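Local coordinates for DUF3887 domain-containing protein (Ruminococcus gnavus, PDB 4HYZ) that is of unknown function but belongs to the DUF3887 family, whose NTF2-like relatives fold as a cone-shaped helix-and-sheet domain, at residues E2-L7 / G75-N80; Q19-I24 / V86-K91. All coordinates share one frame; numbering follows the deposited sequence.

Interaction 1 of 2, residues E2-L7 / G75-N80; sequences EILKEL and GQIKDN. With SO4 (sulfate ion), chain C.
Four backbone hydrogen bonds zip strand 2-4 antiparallel onto the end of strand 65-78. Two of them ring the Glu2-Ile77 pair: Glu2 N gives to Ile77 O at 2.9 Å and Ile77 N returns to Glu2 O, both donors lying in the carbonyl plane on a lone pair. The other two enclose Leu4 and Gly75. Leu4 N reaches Gly75 O at 2.8 Å, nearly straight at the hydrogen (168°), yet each donor stands well above the carbonyl plane. Between them, Ile3 faces Gln76 as a non-hydrogen-bonded pair, and Gln76 CA lies 3.2 Å from Glu2 O in a CA-H...O contact. Strand 2-4 is thus outermost, within this chain, in the antiparallel sheet of this NTF2-clan domain; Gln76 is backbone-bonded to Tyr83 on the next strand. On the Glu2 face, the Glu2 and Ile77 side chains run alongside each other, OE2 3.7 Å from Ile77 CD1; the Leu4 side chain crosses obliquely, its CD1 4.1 Å from Ile77 CD1. On the other face, Ile3 CD1 lies along extended Gln76, 4.0 Å from CG, and Thr72 of a second subunit packs on Ile3. Past the strand, Asp79 N hydrogen-bonds O2 of a sulfate, probably from the crystallisation liquor, at 3.0 Å.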
ATOM      1  N   GLU A   2     -13.587   0.831  -5.407  1.00 45.50           N
ATOM      2  CA  GLU A   2     -12.131   0.856  -5.220  1.00 43.07           C
ATOM      3  C   GLU A   2     -11.715   0.381  -3.834  1.00 40.57           C
ATOM      4  O   GLU A   2     -12.346   0.721  -2.845  1.00 37.72           O
ATOM      5  CB  GLU A   2     -11.575   2.283  -5.405  1.00 44.44           C
ATOM      6  CG  GLU A   2     -11.546   2.844  -6.812  1.00 60.95           C
ATOM      7  CD  GLU A   2     -11.269   4.335  -6.826  1.00 90.78           C
ATOM      8  OE1 GLU A   2     -10.103   4.736  -6.598  1.00 84.52           O
ATOM      9  OE2 GLU A   2     -12.224   5.106  -7.076  1.00 92.61           O
ATOM     10  N   ILE A   3     -10.611  -0.356  -3.765  1.00 37.18           N
ATOM     11  CA  ILE A   3      -9.959  -0.744  -2.522  1.00 34.78           C
ATOM     12  C   ILE A   3      -8.733   0.135  -2.465  1.00 36.54           C
ATOM     13  O   ILE A   3      -7.974   0.191  -3.447  1.00 35.17           O
ATOM     14  CB  ILE A   3      -9.622  -2.247  -2.396  1.00 38.11           C
ATOM     15  CG1 ILE A   3     -10.865  -3.125  -2.660  1.00 37.83           C
ATOM     16  CG2 ILE A   3      -8.978  -2.514  -0.988  1.00 35.92           C
ATOM     17  CD1 ILE A   3     -11.976  -3.092  -1.570  1.00 32.20           C
ATOM     18  N   LEU A   4      -8.545   0.829  -1.339  1.00 30.33           N
ATOM     19  CA  LEU A   4      -7.420   1.763  -1.196  1.00 29.47           C
ATOM     20  C   LEU A   4      -6.460   1.282  -0.137  1.00 32.50           C
ATOM     21  O   LEU A   4      -6.881   0.727   0.884  1.00 33.82           O
ATOM     22  CB  LEU A   4      -7.928   3.201  -0.852  1.00 28.10           C
ATOM     23  CG  LEU A   4      -9.006   3.835  -1.754  1.00 31.83           C
ATOM     24  CD1 LEU A   4      -9.435   5.209  -1.200  1.00 31.96           C
ATOM     25  CD2 LEU A   4      -8.518   3.988  -3.204  1.00 32.60           C
ATOM     26  N   LYS A   5      -5.172   1.493  -0.376  1.00 28.11           N
ATOM     27  CA  LYS A   5      -4.126   1.098   0.580  1.00 26.00           C
ATOM     28  C   LYS A   5      -3.694   2.319   1.430  1.00 29.26           C
ATOM     29  O   LYS A   5      -2.567   2.400   1.913  1.00 30.04           O
ATOM     30  CB  LYS A   5      -2.974   0.418  -0.141  1.00 27.33           C
ATOM     31  CG  LYS A   5      -3.283  -1.057  -0.438  1.00 23.18           C
ATOM     32  CD  LYS A   5      -2.263  -1.700  -1.355  1.00 24.07           C
ATOM     33  CE  LYS A   5      -2.770  -3.063  -1.772  1.00 30.20           C
ATOM     34  NZ  LYS A   5      -1.691  -3.910  -2.344  1.00 34.68           N
ATOM     35  N   GLU A   6      -4.640   3.211   1.680  1.00 27.67           N
ATOM     36  CA  GLU A   6      -4.515   4.391   2.580  1.00 29.58           C
ATOM     37  C   GLU A   6      -5.915   4.883   2.860  1.00 31.89           C
ATOM     38  O   GLU A   6      -6.856   4.383   2.251  1.00 30.60           O
ATOM     39  CB  GLU A   6      -3.640   5.532   1.983  1.00 31.73           C
ATOM     40  CG  GLU A   6      -4.213   6.153   0.694  1.00 37.60           C
ATOM     41  CD  GLU A   6      -3.931   5.351  -0.560  1.00 45.23           C
ATOM     42  OE1 GLU A   6      -2.771   4.910  -0.746  1.00 39.05           O
ATOM     43  OE2 GLU A   6      -4.872   5.157  -1.360  1.00 42.34           O
ATOM     44  N   LEU A   7      -6.076   5.859   3.748  1.00 30.49           N
ATOM     45  CA  LEU A   7      -7.425   6.389   3.987  1.00 29.74           C
ATOM     46  C   LEU A   7      -7.917   7.179   2.766  1.00 34.45           C
ATOM     47  O   LEU A   7      -7.116   7.897   2.157  1.00 34.77           O
ATOM     48  CB  LEU A   7      -7.443   7.319   5.213  1.00 28.63           C
ATOM     49  CG  LEU A   7      -7.207   6.674   6.593  1.00 31.42           C
ATOM     50  CD1 LEU A   7      -6.814   7.768   7.628  1.00 29.29           C
ATOM     51  CD2 LEU A   7      -8.402   5.794   7.033  1.00 30.27           C
ATOM     52  N   GLY A  75      -8.779   1.915   2.868  1.00 28.50           N
ATOM     53  CA  GLY A  75      -9.981   2.638   2.461  1.00 26.57           C
ATOM     54  C   GLY A  75     -10.745   1.892   1.402  1.00 30.61           C
ATOM     55  O   GLY A  75     -10.284   0.877   0.853  1.00 28.85           O
ATOM     56  N   GLN A  76     -11.936   2.381   1.137  1.00 31.86           N
ATOM     57  CA  GLN A  76     -12.807   1.802   0.121  1.00 33.99           C
ATOM     58  C   GLN A  76     -13.756   2.860  -0.419  1.00 37.70           C
ATOM     59  O   GLN A  76     -14.255   3.697   0.340  1.00 38.12           O
ATOM     60  CB  GLN A  76     -13.620   0.628   0.716  1.00 35.67           C
ATOM     61  CG  GLN A  76     -14.441  -0.123  -0.348  1.00 49.29           C
ATOM     62  CD  GLN A  76     -15.266  -1.281   0.178  1.00 53.78           C
ATOM     63  OE1 GLN A  76     -15.252  -1.609   1.353  1.00 50.34           O
ATOM     64  NE2 GLN A  76     -16.001  -1.944  -0.695  1.00 43.78           N
ATOM     65  N   ILE A  77     -14.003   2.806  -1.712  1.00 34.70           N
ATOM     66  CA  ILE A  77     -14.992   3.617  -2.382  1.00 37.12           C
ATOM     67  C   ILE A  77     -16.045   2.613  -2.860  1.00 45.41           C
ATOM     68  O   ILE A  77     -15.716   1.669  -3.575  1.00 45.20           O
ATOM     69  CB  ILE A  77     -14.435   4.576  -3.463  1.00 40.60           C
ATOM     70  CG1 ILE A  77     -13.542   5.631  -2.762  1.00 39.35           C
ATOM     71  CG2 ILE A  77     -15.613   5.265  -4.174  1.00 43.35           C
ATOM     72  CD1 ILE A  77     -12.555   6.278  -3.599  1.00 49.11           C
ATOM     73  N   LYS A  78     -17.261   2.715  -2.298  1.00 43.44           N
ATOM     74  CA  LYS A  78     -18.358   1.794  -2.618  1.00 45.56           C
ATOM     75  C   LYS A  78     -19.609   2.612  -2.888  1.00 52.39           C
ATOM     76  O   LYS A  78     -19.995   3.437  -2.054  1.00 51.00           O
ATOM     77  CB  LYS A  78     -18.558   0.785  -1.474  1.00 46.78           C
ATOM     78  CG  LYS A  78     -19.608  -0.289  -1.747  1.00 60.08           C
ATOM     79  CD  LYS A  78     -20.019  -0.925  -0.424  1.00 72.22           C
ATOM     80  CE  LYS A  78     -21.302  -1.723  -0.493  1.00 86.33           C
ATOM     81  NZ  LYS A  78     -21.913  -1.896   0.854  1.00 90.15           N
ATOM     82  N   ASP A  79     -20.192   2.450  -4.085  1.00 52.94           N
ATOM     83  CA  ASP A  79     -21.375   3.186  -4.530  1.00 55.16           C
ATOM     84  C   ASP A  79     -21.129   4.732  -4.381  1.00 57.48           C
ATOM     85  O   ASP A  79     -21.987   5.475  -3.907  1.00 58.34           O
ATOM     86  CB  ASP A  79     -22.637   2.700  -3.769  1.00 58.82           C
ATOM     87  CG  ASP A  79     -23.966   3.263  -4.267  1.00 74.20           C
ATOM     88  OD1 ASP A  79     -24.037   3.683  -5.455  1.00 73.82           O
ATOM     89  OD2 ASP A  79     -24.923   3.321  -3.462  1.00 85.54           O
ATOM     90  N   ASN A  80     -19.919   5.183  -4.785  1.00 51.27           N
ATOM     91  CA  ASN A  80     -19.418   6.566  -4.771  1.00 49.98           C
ATOM     92  C   ASN A  80     -19.308   7.191  -3.370  1.00 51.12           C
ATOM     93  O   ASN A  80     -19.109   8.412  -3.267  1.00 50.46           O
ATOM     94  CB  ASN A  80     -20.222   7.464  -5.697  1.00 56.48           C
ATOM     95  CG  ASN A  80     -19.805   7.263  -7.134  1.00 96.69           C
ATOM     96  OD1 ASN A  80     -20.527   6.643  -7.931  1.00 95.10           O
ATOM     97  ND2 ASN A  80     -18.584   7.700  -7.473  1.00 88.32           N
TER
HETATM   98  S   SO4 C 201     -19.637  -0.306  -6.717  1.00 69.72           S
HETATM   99  O1  SO4 C 201     -20.751  -1.140  -6.347  1.00 68.60           O
HETATM  100  O2  SO4 C 201     -18.991   0.103  -5.481  1.00 76.04           O
HETATM  101  O3  SO4 C 201     -18.685  -1.075  -7.529  1.00 73.49           O
HETATM  102  O4  SO4 C 201     -20.030   0.885  -7.464  1.00 67.64           O

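Interaction 2 of 2, residues Q19-I24 / V86-K91; sequences QAMEDI and VIIVVK
Helix 13-28 lies across the strand 81-92 in the helix-on-sheet layer of this NTF2-clan domain, the two short segments crossing at -55° with their axes 10.1 Å apart. The contact is apolar and largely buried, and Ile88 sits in the middle of it. Its CB points toward the helix and there forks. CG1 stands anti to the backbone N (chi1 -179°), which leaves CG2 in the crowded position between N and the carbonyl carbon. CG2 is the branch that meets Ile24: CD1 of that residue comes to 3.5 Å from it, the two side chains sliding past each other in opposite directions. Ala20 CB is a looser neighbour of the same methyl. Along the other branch, chi2 of 167° keeps the chain extended from CG1, so CD1 is carried away from Ile24 and touches CG of Met21, modelled as selenomethionine, at 3.7 Å, the two chains crossing at about a right angle.

Val86 and Val90 carry the contact on along the strand in both directions. Val86 CG1 presses on the small Ala20 CB at 3.7 Å, where the CA atoms of the two residues approach to 7.6 Å. Cys71 on the neighbouring strand 65-78 touches both Val86 and Ile88, and Phe112 on strand 109-113 packs against Ile24. On another flank of the helix, Asp23 is salt-bridged through OD1 to Arg38, and the same OD1 receives Gln19 NE2, one turn earlier in the helix, from above the carboxylate plane. At the far end Ile24 CD1 and Val90 CG2 meet tip to tip, 3.9 Å apart.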
ATOM      1  N   GLN A  19     -10.790   7.298  17.372  1.00 30.66           N
ATOM      2  CA  GLN A  19     -12.139   6.716  17.369  1.00 28.98           C
ATOM      3  C   GLN A  19     -12.105   5.201  17.488  1.00 32.45           C
ATOM      4  O   GLN A  19     -12.968   4.646  18.158  1.00 31.21           O
ATOM      5  CB  GLN A  19     -12.932   7.119  16.111  1.00 29.02           C
ATOM      6  CG  GLN A  19     -14.428   6.782  16.223  1.00 29.58           C
ATOM      7  CD  GLN A  19     -15.113   7.616  17.274  1.00 35.83           C
ATOM      8  OE1 GLN A  19     -15.220   8.830  17.136  1.00 35.23           O
ATOM      9  NE2 GLN A  19     -15.469   7.011  18.407  1.00 27.73           N
ATOM     10  N   ALA A  20     -11.117   4.534  16.834  1.00 29.09           N
ATOM     11  CA  ALA A  20     -10.978   3.078  16.871  1.00 29.11           C
ATOM     12  C   ALA A  20     -10.659   2.623  18.306  1.00 33.31           C
ATOM     13  O   ALA A  20     -11.224   1.645  18.787  1.00 33.24           O
ATOM     14  CB  ALA A  20      -9.878   2.620  15.905  1.00 29.03           C
HETATM   15  N   MSE A  21      -9.773   3.352  18.993  1.00 30.41           N
HETATM   16  CA  MSE A  21      -9.432   3.015  20.384  1.00 30.98           C
HETATM   17  C   MSE A  21     -10.657   3.166  21.303  1.00 35.47           C
HETATM   18  O   MSE A  21     -10.918   2.290  22.144  1.00 37.61           O
HETATM   19  CB  MSE A  21      -8.278   3.877  20.878  1.00 32.84           C
HETATM   20  CG  MSE A  21      -6.967   3.553  20.166  1.00 39.45           C
HETATM   21 SE   MSE A  21      -5.509   4.510  21.002  0.75 47.91          SE
HETATM   22  CE  MSE A  21      -5.901   6.341  20.391  1.00 41.98           C
ATOM     23  N   GLU A  22     -11.436   4.237  21.100  1.00 30.86           N
ATOM     24  CA  GLU A  22     -12.674   4.468  21.882  1.00 30.39           C
ATOM     25  C   GLU A  22     -13.714   3.407  21.584  1.00 33.52           C
ATOM     26  O   GLU A  22     -14.321   2.884  22.491  1.00 34.87           O
ATOM     27  CB  GLU A  22     -13.253   5.842  21.564  1.00 30.60           C
ATOM     28  CG  GLU A  22     -12.511   6.936  22.283  1.00 37.11           C
ATOM     29  CD  GLU A  22     -12.682   8.325  21.725  1.00 46.63           C
ATOM     30  OE1 GLU A  22     -13.252   8.475  20.620  1.00 45.28           O
ATOM     31  OE2 GLU A  22     -12.160   9.263  22.362  1.00 54.66           O
ATOM     32  N   ASP A  23     -13.894   3.064  20.303  1.00 31.15           N
ATOM     33  CA  ASP A  23     -14.880   2.074  19.883  1.00 31.75           C
ATOM     34  C   ASP A  23     -14.513   0.660  20.358  1.00 37.03           C
ATOM     35  O   ASP A  23     -15.411  -0.122  20.661  1.00 37.58           O
ATOM     36  CB  ASP A  23     -15.081   2.137  18.361  1.00 32.47           C
ATOM     37  CG  ASP A  23     -15.794   3.414  17.931  1.00 37.35           C
ATOM     38  OD1 ASP A  23     -16.258   4.180  18.824  1.00 37.76           O
ATOM     39  OD2 ASP A  23     -15.864   3.671  16.715  1.00 39.87           O
ATOM     40  N   ILE A  24     -13.212   0.332  20.450  1.00 34.35           N
ATOM     41  CA  ILE A  24     -12.806  -0.989  20.958  1.00 35.37           C
ATOM     42  C   ILE A  24     -13.048  -1.016  22.479  1.00 38.53           C
ATOM     43  O   ILE A  24     -13.490  -2.038  22.994  1.00 40.27           O
ATOM     44  CB  ILE A  24     -11.362  -1.376  20.560  1.00 38.07           C
ATOM     45  CG1 ILE A  24     -11.315  -1.684  19.053  1.00 37.47           C
ATOM     46  CG2 ILE A  24     -10.821  -2.563  21.401  1.00 37.53           C
ATOM     47  CD1 ILE A  24      -9.916  -1.555  18.452  1.00 37.18           C
ATOM     48  N   VAL A  86      -9.158   0.797   9.447  1.00 36.22           N
ATOM     49  CA  VAL A  86      -7.971   0.675  10.260  1.00 36.21           C
ATOM     50  C   VAL A  86      -7.882  -0.744  10.809  1.00 38.65           C
ATOM     51  O   VAL A  86      -8.876  -1.325  11.232  1.00 39.24           O
ATOM     52  CB  VAL A  86      -7.867   1.766  11.367  1.00 40.08           C
ATOM     53  CG1 VAL A  86      -8.934   1.601  12.454  1.00 39.97           C
ATOM     54  CG2 VAL A  86      -6.472   1.811  11.982  1.00 41.12           C
ATOM     55  N   ILE A  87      -6.682  -1.308  10.736  1.00 34.88           N
ATOM     56  CA  ILE A  87      -6.316  -2.568  11.358  1.00 35.79           C
ATOM     57  C   ILE A  87      -5.443  -2.146  12.534  1.00 41.50           C
ATOM     58  O   ILE A  87      -4.395  -1.533  12.334  1.00 41.89           O
ATOM     59  CB  ILE A  87      -5.664  -3.593  10.420  1.00 39.30           C
ATOM     60  CG1 ILE A  87      -6.566  -3.805   9.151  1.00 38.97           C
ATOM     61  CG2 ILE A  87      -5.428  -4.884  11.216  1.00 39.58           C
ATOM     62  CD1 ILE A  87      -5.952  -4.659   8.070  1.00 51.68           C
ATOM     63  N   ILE A  88      -5.946  -2.322  13.746  1.00 38.09           N
ATOM     64  CA  ILE A  88      -5.236  -1.868  14.947  1.00 36.65           C
ATOM     65  C   ILE A  88      -4.934  -3.066  15.838  1.00 40.55           C
ATOM     66  O   ILE A  88      -5.768  -3.953  16.016  1.00 41.21           O
ATOM     67  CB  ILE A  88      -6.007  -0.726  15.690  1.00 36.65           C
ATOM     68  CG1 ILE A  88      -5.258  -0.216  16.966  1.00 38.15           C
ATOM     69  CG2 ILE A  88      -7.466  -1.096  15.970  1.00 31.23           C
ATOM     70  CD1 ILE A  88      -5.827   1.120  17.552  1.00 44.01           C
ATOM     71  N   VAL A  89      -3.704  -3.107  16.331  1.00 38.09           N
ATOM     72  CA  VAL A  89      -3.234  -4.153  17.225  1.00 41.09           C
ATOM     73  C   VAL A  89      -3.745  -3.856  18.625  1.00 46.15           C
ATOM     74  O   VAL A  89      -3.593  -2.736  19.111  1.00 44.79           O
ATOM     75  CB  VAL A  89      -1.685  -4.286  17.213  1.00 45.87           C
ATOM     76  CG1 VAL A  89      -1.203  -5.278  18.266  1.00 48.91           C
ATOM     77  CG2 VAL A  89      -1.187  -4.684  15.836  1.00 45.16           C
ATOM     78  N   VAL A  90      -4.361  -4.848  19.260  1.00 45.30           N
ATOM     79  CA  VAL A  90      -4.795  -4.746  20.653  1.00 45.93           C
ATOM     80  C   VAL A  90      -4.038  -5.851  21.400  1.00 52.45           C
ATOM     81  O   VAL A  90      -4.126  -7.033  21.042  1.00 52.43           O
ATOM     82  CB  VAL A  90      -6.321  -4.769  20.867  1.00 48.68           C
ATOM     83  CG1 VAL A  90      -6.647  -4.548  22.329  1.00 48.94           C
ATOM     84  CG2 VAL A  90      -7.006  -3.701  20.012  1.00 46.79           C
ATOM     85  N   LYS A  91      -3.214  -5.446  22.358  1.00 52.42           N
ATOM     86  CA  LYS A  91      -2.387  -6.393  23.125  1.00 56.96           C
ATOM     87  C   LYS A  91      -3.121  -6.808  24.402  1.00 58.71           C
ATOM     88  O   LYS A  91      -3.442  -5.955  25.225  1.00 56.24           O
ATOM     89  CB  LYS A  91      -0.992  -5.801  23.453  1.00 61.45           C
ATOM     90  CG  LYS A  91      -0.345  -5.050  22.285  1.00 73.75           C
ATOM     91  CD  LYS A  91       1.059  -4.565  22.611  1.00 86.53           C
ATOM     92  CE  LYS A  91       1.772  -4.036  21.394  1.00 93.94           C
ATOM     93  NZ  LYS A  91       3.050  -3.376  21.755  1.00105.29           N
TER

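How the interactions relate
From the N terminus, the chain first lays down strand 2-4 and then enters helix 13-28. Both wait for partners far downstream: interaction 1 closes when strand 65-78 returns beside residues 2-7, after the chain has passed through all of its helices, and interaction 2 closes when the following strand, 81-92, comes to lie against residues 19-24. The two loops therefore cross, neither nesting inside the other. Strands 65-78 and 81-92 are neighbours in one antiparallel sheet, so the first contact adds an outer strand to it within this chain and the second seats the helix on its face. The contacts do not touch; their centres lie about 20 Å apart.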